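PDB 4OVW: endoglucanase I from Fusarium oxysporum, which hydrolyses internal beta-1,4-glucosidic linkages in cellulose, lichenin and cereal beta-D-glucans, as a family 7 glycoside hydrolase. Local coordinates for residues K81-I85 against V103-V107; Y258-S262 against Q289-E295; W348-F353 against G370-V376. Numbering follows the deposited sequence.

In the fold
Followed from the N terminus, the three contacts come in series, none nested in or crossing another. Interaction 1 closes first: 17 residues, mostly strand, lie between segments 81-85 and 103-107, which join the end of helix 77-82 to the start of strand 106-110, a strand of the large mixed sheet that carries a ligand-binding arginine. Interaction 2 closes a span of 26 residues, bringing the short strand 260-261 against the hairpin of strands 280-289 and 292-295, with centres 29 Å from interaction 1. Interaction 3 closes 16 residues, including helix 355-358, joining the loop after strand 341-348 to helix 372-378; its nearest atoms lie about 5 Å from interaction 1, and strand 341-348 pairs with strand 106-110.

Interaction 1: K81-I85 against V103-V107; sequences KNAGI and VSPRV. With IN1 (4-(beta-D-glucopyranosyloxy)-2,2-dihydroxybutyl propanoate), chain D.
A Schellman motif ends helix 77-82 here and packs against the lead-in to strand 106-110, whose Arg106 reaches into the glycoside-binding pocket. Ala83 is the first residue to leave helical angles; Gly84, with phi/psi of 78/23, is the C-prime residue, its N bonded to Lys81 O at 2.8 Å while Ile85 N returns to Tyr80 O. Positive phi favours glycine, and a CB at Gly84 would press tightly on Val103 CG2. In the partner segment Ser104 has positive phi (32/66), kinking the chain before Pro105 (-66/156) and the extended 106-107. CA atoms are nearest at Ala83 and Val103, 5.6 Å apart. A water donates to Ala83 O at 2.6 Å and to Val103 O at 2.7 Å. Val103 (chi1 m) sets CG1 3.5 Å from Asn82 O and CG2 3.6 Å from Ala83 O. Ile85 (chi1 m, chi2 t) points toward the partner segment: its CG1 is 3.6 Å from Pro105 CB and its CD1 3.4 Å from Val107 CG1. Leu92, Leu94 and Ile31 add to this apolar cluster. Arg106 (chi1 and chi2 t) donates from NH1 to O3 of IN1 at 3.1 Å; NH2 forms a salt bridge with Asp34. Pro105, just before the strand, and Val107 thus point toward 81-85, and Arg106 between them points away, to the face that binds IN1, the cleft side of the family 7 beta-sandwich.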
# COMPACT_ATOMS: atom_id res chain seq x y z
N LYS A 81 1.66 -12.47 15.36
CA LYS A 81 3.04 -12.85 15.35
C LYS A 81 3.37 -13.92 14.33
O LYS A 81 4.28 -13.76 13.50
CB LYS A 81 3.40 -13.52 16.70
CG LYS A 81 4.62 -12.94 17.38
CD LYS A 81 4.24 -11.60 17.97
CE LYS A 81 3.00 -11.47 18.83
NZ LYS A 81 2.93 -10.31 19.78
N ASN A 82 2.66 -15.04 14.35
CA ASN A 82 2.90 -16.06 13.33
C ASN A 82 2.59 -15.55 11.92
O ASN A 82 3.06 -16.11 10.95
CB ASN A 82 2.20 -17.38 13.67
CG ASN A 82 2.70 -18.01 14.96
OD1 ASN A 82 3.88 -18.00 15.29
ND2 ASN A 82 1.80 -18.51 15.82
N ALA A 83 1.79 -14.48 11.73
CA ALA A 83 1.51 -13.90 10.43
C ALA A 83 2.61 -12.88 10.07
O ALA A 83 2.53 -12.23 9.02
CB ALA A 83 0.11 -13.35 10.38
N GLY A 84 3.66 -12.78 10.90
CA GLY A 84 4.77 -11.87 10.66
C GLY A 84 4.44 -10.42 11.03
O GLY A 84 4.99 -9.51 10.44
N ILE A 85 3.47 -10.17 11.90
CA ILE A 85 3.05 -8.81 12.24
C ILE A 85 3.17 -8.56 13.75
O ILE A 85 2.49 -9.23 14.57
CB ILE A 85 1.58 -8.49 11.84
CG1 ILE A 85 1.32 -8.81 10.35
CG2 ILE A 85 1.25 -7.02 12.10
CD1 ILE A 85 -0.17 -9.17 10.08
N VAL A 103 4.73 -15.69 4.70
CA VAL A 103 3.54 -15.11 5.31
C VAL A 103 3.15 -13.79 4.64
O VAL A 103 2.01 -13.39 4.72
CB VAL A 103 3.61 -14.97 6.84
CG1 VAL A 103 3.29 -16.30 7.51
CG2 VAL A 103 4.94 -14.38 7.35
N SER A 104 4.10 -13.02 4.10
CA SER A 104 3.95 -11.82 3.33
C SER A 104 2.73 -11.00 3.70
O SER A 104 1.71 -10.90 3.02
CB SER A 104 3.91 -12.29 1.85
OG SER A 104 3.80 -11.24 0.94
N PRO A 105 2.70 -10.46 4.89
CA PRO A 105 1.49 -9.78 5.42
C PRO A 105 1.15 -8.53 4.65
O PRO A 105 2.02 -7.80 4.12
CB PRO A 105 1.83 -9.44 6.86
CG PRO A 105 3.35 -9.45 6.87
CD PRO A 105 3.79 -10.53 5.87
N ARG A 106 -0.11 -8.21 4.74
CA ARG A 106 -0.65 -6.94 4.26
C ARG A 106 -1.60 -6.52 5.35
O ARG A 106 -2.50 -7.27 5.72
CB ARG A 106 -1.26 -7.11 2.82
CG ARG A 106 -2.06 -5.82 2.46
CD ARG A 106 -2.46 -5.98 0.99
NE ARG A 106 -3.83 -6.54 0.87
CZ ARG A 106 -4.09 -7.66 0.16
NH1 ARG A 106 -3.07 -8.27 -0.47
NH2 ARG A 106 -5.32 -8.17 0.11
N VAL A 107 -1.45 -5.35 5.91
CA VAL A 107 -2.24 -4.77 6.98
C VAL A 107 -2.80 -3.36 6.71
O VAL A 107 -2.34 -2.64 5.81
CB VAL A 107 -1.45 -4.73 8.33
CG1 VAL A 107 -1.04 -6.15 8.69
CG2 VAL A 107 -0.27 -3.75 8.26
C1A IN1 D . 0.56 -4.39 -5.32
C2A IN1 D . -0.04 -3.20 -6.00
C3A IN1 D . -1.40 -1.61 -4.68
C7 IN1 D . -4.03 2.42 -5.51
C1 IN1 D . 0.60 -5.89 -3.64
C2 IN1 D . 0.06 -6.18 -2.22
C3 IN1 D . 0.52 -7.55 -1.77
C4 IN1 D . -0.03 -8.60 -2.74
C5 IN1 D . 0.38 -8.33 -4.19
C6 IN1 D . -0.42 -9.20 -5.22
O5 IN1 D . 0.10 -6.92 -4.56
O2 IN1 D . 0.34 -5.13 -1.33
O3 IN1 D . -0.04 -7.77 -0.47
O4 IN1 D . 0.30 -9.91 -2.33
O6 IN1 D . 0.18 -8.84 -6.48
O1 IN1 D . -0.06 -4.67 -4.07
C6A IN1 D . 0.04 -1.91 -5.13
O1R IN1 D . 0.95 -2.04 -4.05
O2A IN1 D . -1.63 -0.24 -4.59
C4A IN1 D . -2.39 0.53 -5.50
C5A IN1 D . -2.94 1.72 -4.72
O3A IN1 D . -2.78 0.17 -6.61
O4S IN1 D . 0.51 -0.86 -5.93
O HOH W 1 0.90 -12.58 7.01

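Interaction 2: Y258-S262 against Q289-E295; sequences YKVDS and QDNKVIE
Residues 260-261 form a short strand, while Gln289 to Lys292 make a type I' beta turn, with Asp290 and Asn291 both at positive phi and reciprocal backbone bonds: Lys292 N to Gln289 O at 3.0 Å and Gln289 N to Lys292 O at 3.3 Å. The segments stand apart, with CA separations of 7.1 Å for Val260-Gln289 and 7.3 Å for Lys259-Ile294, so side chains bridge the gap. Gln289 (chi1 and chi2 t) extends its carboxamide to the backbone of Asp261: Asp261 N donates to Gln289 OE1 at 2.8 Å, and Gln289 NE2 donates to Asp261 O at 3.0 Å and also to Lys265 O. A water donates to both Gln289 OE1 (2.9 Å) and Lys259 O (3.0 Å). Alongside, Ile294 (chi1 m) places CD1 3.6 Å from Lys259 O and 4.2 Å from Val260 CG2. The Asp261 carboxylate is held separately, by Thr263 and Gly255. A glutamine amide thus mimics a strand's paired NH and CO, joining strand 260-261, which pairs in parallel with strand 252-253, to a beta hairpin with a two-residue type I' turn.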
# COMPACT_ATOMS: atom_id res chain seq x y z
N TYR A 258 25.47 6.87 -1.39
CA TYR A 258 24.15 7.32 -1.86
C TYR A 258 23.72 8.49 -0.97
O TYR A 258 24.14 8.50 0.19
CB TYR A 258 23.18 6.13 -1.85
CG TYR A 258 23.54 5.06 -2.85
CD1 TYR A 258 23.03 5.18 -4.13
CD2 TYR A 258 24.36 3.95 -2.60
CE1 TYR A 258 23.29 4.25 -5.11
CE2 TYR A 258 24.65 3.00 -3.57
CZ TYR A 258 24.13 3.17 -4.83
OH TYR A 258 24.32 2.32 -5.89
N LYS A 259 22.97 9.44 -1.49
CA LYS A 259 22.50 10.55 -0.66
C LYS A 259 21.58 10.02 0.43
O LYS A 259 21.51 10.55 1.54
CB LYS A 259 21.75 11.59 -1.49
CG LYS A 259 22.42 12.23 -2.66
CD LYS A 259 21.49 13.17 -3.40
CE LYS A 259 21.77 14.66 -3.40
NZ LYS A 259 20.56 15.56 -3.38
N VAL A 260 20.77 9.02 0.18
CA VAL A 260 19.88 8.41 1.16
C VAL A 260 20.42 6.97 1.27
O VAL A 260 20.35 6.20 0.31
CB VAL A 260 18.38 8.45 0.82
CG1 VAL A 260 17.51 7.89 1.97
CG2 VAL A 260 17.86 9.87 0.58
N ASP A 261 21.03 6.65 2.40
CA ASP A 261 21.63 5.36 2.61
C ASP A 261 20.60 4.35 3.15
O ASP A 261 20.27 4.44 4.33
CB ASP A 261 22.72 5.58 3.65
CG ASP A 261 23.46 4.34 4.11
OD1 ASP A 261 23.19 3.22 3.66
OD2 ASP A 261 24.37 4.50 4.94
N SER A 262 20.18 3.40 2.35
CA SER A 262 19.16 2.43 2.71
C SER A 262 19.52 1.39 3.77
O SER A 262 18.71 0.63 4.33
CB SER A 262 18.71 1.77 1.39
OG SER A 262 19.84 1.01 0.90
N GLN A 289 17.80 12.18 7.14
CA GLN A 289 18.66 11.11 7.60
C GLN A 289 19.80 11.82 8.33
O GLN A 289 20.24 12.89 7.92
CB GLN A 289 19.19 10.21 6.49
CG GLN A 289 20.07 9.06 6.95
CD GLN A 289 20.24 7.92 5.95
OE1 GLN A 289 20.68 8.13 4.81
NE2 GLN A 289 19.91 6.67 6.25
N ASP A 290 20.20 11.27 9.47
CA ASP A 290 21.25 11.84 10.31
C ASP A 290 20.89 13.27 10.70
O ASP A 290 21.78 14.10 10.75
CB ASP A 290 22.54 11.86 9.51
CG ASP A 290 23.06 10.48 9.19
OD1 ASP A 290 22.88 9.60 10.04
OD2 ASP A 290 23.66 10.35 8.12
N ASN A 291 19.62 13.63 10.87
CA ASN A 291 19.23 14.99 11.12
C ASN A 291 19.36 16.06 10.04
O ASN A 291 19.41 17.26 10.37
CB ASN A 291 20.10 15.57 12.28
CG ASN A 291 19.25 15.53 13.53
OD1 ASN A 291 18.03 15.50 13.41
ND2 ASN A 291 19.90 15.50 14.69
N LYS A 292 19.50 15.67 8.79
CA LYS A 292 19.70 16.57 7.69
C LYS A 292 18.64 16.35 6.62
O LYS A 292 18.52 15.23 6.16
CB LYS A 292 21.08 16.33 7.05
CG LYS A 292 22.28 16.70 7.91
CD LYS A 292 23.50 15.85 7.54
CE LYS A 292 24.56 15.81 8.62
NZ LYS A 292 24.71 17.13 9.34
N VAL A 293 18.00 17.43 6.18
CA VAL A 293 17.04 17.31 5.10
C VAL A 293 17.76 16.95 3.82
O VAL A 293 18.80 17.57 3.54
CB VAL A 293 16.27 18.63 4.92
CG1 VAL A 293 15.39 18.66 3.68
CG2 VAL A 293 15.39 18.87 6.16
N ILE A 294 17.25 15.97 3.07
CA ILE A 294 17.80 15.62 1.78
C ILE A 294 16.65 15.86 0.78
O ILE A 294 15.58 15.29 0.86
CB ILE A 294 18.37 14.22 1.57
CG1 ILE A 294 19.50 13.93 2.57
CG2 ILE A 294 18.92 13.96 0.16
CD1 ILE A 294 19.26 12.71 3.39
N GLU A 295 16.94 16.70 -0.18
CA GLU A 295 15.99 17.00 -1.22
C GLU A 295 15.96 15.98 -2.36
O GLU A 295 17.04 15.61 -2.71
CB GLU A 295 16.30 18.38 -1.91
CG GLU A 295 14.91 18.94 -2.17
CD GLU A 295 14.37 19.71 -0.96
OE1 GLU A 295 15.25 20.21 -0.21
OE2 GLU A 295 13.16 19.91 -0.80
O HOH W 2 22.49 10.33 4.38

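Interaction 3: W348-F353 against G370-V376; sequences WSEGDF and GDPKNIV
The Asp-capped first turn of helix 372-378 packs here on the loop leaving strand 341-348 of the family 7 beta-sandwich. Trp348 and Pro372 each bury 86 Å², and Phe353 adds a second aromatic surface. Trp348 (chi1 p, chi2 35°) lays its indole over the proline in a CH-pi contact, with Pro372 CB 3.6 Å from the centroid of the six-membered ring and 15° off its normal. The helix continues along the same indole: Ile375 CD1 approaches CE3 of Trp348 at 3.6 Å, and Val376 CG1 lies at the ring edge, 4.0 Å from CZ3 of Trp348. Phe353, at phi/psi of 67/27 with chi1 m, marks the nearest CA pair, its CA 5.3 Å from that of Gly370. Asp371 CB sits over the face of the Phe353 ring, 3.9 Å from its centroid, in another CH-pi contact. Asp371 is also the helix N-cap, its OD1 accepting from Lys373 N (3.3 Å). The loop itself is braced by Ser349 OG donating to Asp352 OD1 at 3.0 Å, and the Ser349 side chain lies about 7 Å from bound IN1. Between the segments, a water lies 3.0 Å from Gly370 O and accepts from Ser349 N at 2.7 Å.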
# COMPACT_ATOMS: atom_id res chain seq x y z
N TRP A 348 7.10 -10.38 -2.43
CA TRP A 348 7.99 -10.54 -3.57
C TRP A 348 7.16 -11.02 -4.76
O TRP A 348 5.95 -11.25 -4.67
CB TRP A 348 9.17 -11.47 -3.29
CG TRP A 348 8.83 -12.86 -2.81
CD1 TRP A 348 7.73 -13.62 -3.19
CD2 TRP A 348 9.55 -13.65 -1.87
NE1 TRP A 348 7.77 -14.82 -2.54
CE2 TRP A 348 8.87 -14.87 -1.74
CE3 TRP A 348 10.75 -13.48 -1.16
CZ2 TRP A 348 9.33 -15.92 -0.91
CZ3 TRP A 348 11.19 -14.50 -0.34
CH2 TRP A 348 10.49 -15.71 -0.20
N SER A 349 7.84 -11.30 -5.88
CA SER A 349 7.11 -11.78 -7.06
C SER A 349 7.71 -12.96 -7.78
O SER A 349 8.88 -12.97 -8.27
CB SER A 349 7.03 -10.60 -8.06
OG SER A 349 6.48 -11.07 -9.26
N GLU A 350 6.93 -13.97 -8.02
CA GLU A 350 7.37 -15.16 -8.74
C GLU A 350 7.42 -15.02 -10.26
O GLU A 350 8.04 -15.92 -10.84
CB GLU A 350 6.41 -16.28 -8.45
CG GLU A 350 6.79 -17.30 -7.46
CD GLU A 350 7.08 -16.95 -6.04
OE1 GLU A 350 6.47 -16.01 -5.48
OE2 GLU A 350 7.93 -17.68 -5.47
N GLY A 351 6.76 -14.05 -10.86
CA GLY A 351 6.79 -13.85 -12.29
C GLY A 351 7.89 -12.87 -12.76
O GLY A 351 9.02 -13.18 -13.13
N ASP A 352 7.62 -11.57 -12.61
CA ASP A 352 8.53 -10.53 -13.04
C ASP A 352 9.66 -10.25 -12.07
O ASP A 352 10.59 -9.54 -12.41
CB ASP A 352 7.62 -9.35 -13.40
CG ASP A 352 6.99 -8.68 -12.18
OD1 ASP A 352 7.35 -8.79 -11.00
OD2 ASP A 352 6.03 -7.95 -12.44
N PHE A 353 9.68 -10.73 -10.85
CA PHE A 353 10.71 -10.58 -9.86
C PHE A 353 10.85 -9.14 -9.38
O PHE A 353 11.94 -8.69 -8.98
CB PHE A 353 12.07 -11.12 -10.28
CG PHE A 353 12.24 -12.53 -10.71
CD1 PHE A 353 11.29 -13.51 -10.45
CD2 PHE A 353 13.36 -12.92 -11.45
CE1 PHE A 353 11.44 -14.82 -10.89
CE2 PHE A 353 13.54 -14.23 -11.90
CZ PHE A 353 12.59 -15.16 -11.60
N GLY A 370 16.63 -11.38 -7.90
CA GLY A 370 15.35 -11.09 -7.29
C GLY A 370 14.30 -12.19 -7.41
O GLY A 370 13.13 -12.05 -7.02
N ASP A 371 14.65 -13.36 -7.90
CA ASP A 371 13.83 -14.57 -7.81
C ASP A 371 13.82 -14.96 -6.33
O ASP A 371 14.86 -14.91 -5.66
CB ASP A 371 14.58 -15.69 -8.52
CG ASP A 371 13.88 -16.99 -8.73
OD1 ASP A 371 13.03 -17.39 -7.90
OD2 ASP A 371 14.16 -17.68 -9.75
N PRO A 372 12.70 -15.32 -5.75
CA PRO A 372 12.53 -15.67 -4.36
C PRO A 372 13.54 -16.71 -3.92
O PRO A 372 14.04 -16.67 -2.79
CB PRO A 372 11.06 -16.15 -4.15
CG PRO A 372 10.40 -15.59 -5.35
CD PRO A 372 11.42 -15.35 -6.43
N LYS A 373 13.87 -17.69 -4.75
CA LYS A 373 14.87 -18.68 -4.40
C LYS A 373 16.24 -18.00 -4.26
O LYS A 373 16.94 -18.34 -3.27
CB LYS A 373 14.83 -19.88 -5.31
CG LYS A 373 15.56 -19.70 -6.64
CD LYS A 373 14.77 -20.27 -7.80
CE LYS A 373 15.62 -20.73 -9.00
NZ LYS A 373 16.97 -21.10 -8.57
N ASN A 374 16.58 -17.00 -5.05
CA ASN A 374 17.84 -16.25 -4.75
C ASN A 374 17.69 -15.19 -3.66
O ASN A 374 18.61 -14.97 -2.83
CB ASN A 374 18.48 -15.73 -6.03
CG ASN A 374 18.60 -16.85 -7.06
OD1 ASN A 374 19.03 -17.96 -6.72
ND2 ASN A 374 18.27 -16.69 -8.35
N ILE A 375 16.51 -14.57 -3.51
CA ILE A 375 16.35 -13.59 -2.41
C ILE A 375 16.74 -14.18 -1.07
O ILE A 375 17.44 -13.50 -0.29
CB ILE A 375 14.91 -13.06 -2.32
CG1 ILE A 375 14.49 -12.10 -3.45
CG2 ILE A 375 14.62 -12.39 -0.99
CD1 ILE A 375 12.96 -11.82 -3.44
N VAL A 376 16.27 -15.37 -0.72
CA VAL A 376 16.54 -15.95 0.61
C VAL A 376 18.02 -16.36 0.80
O VAL A 376 18.44 -16.35 1.96
CB VAL A 376 15.61 -17.12 1.00
CG1 VAL A 376 14.12 -16.78 1.14
CG2 VAL A 376 15.66 -18.25 -0.04
O HOH W 3 10.43 -10.92 -6.40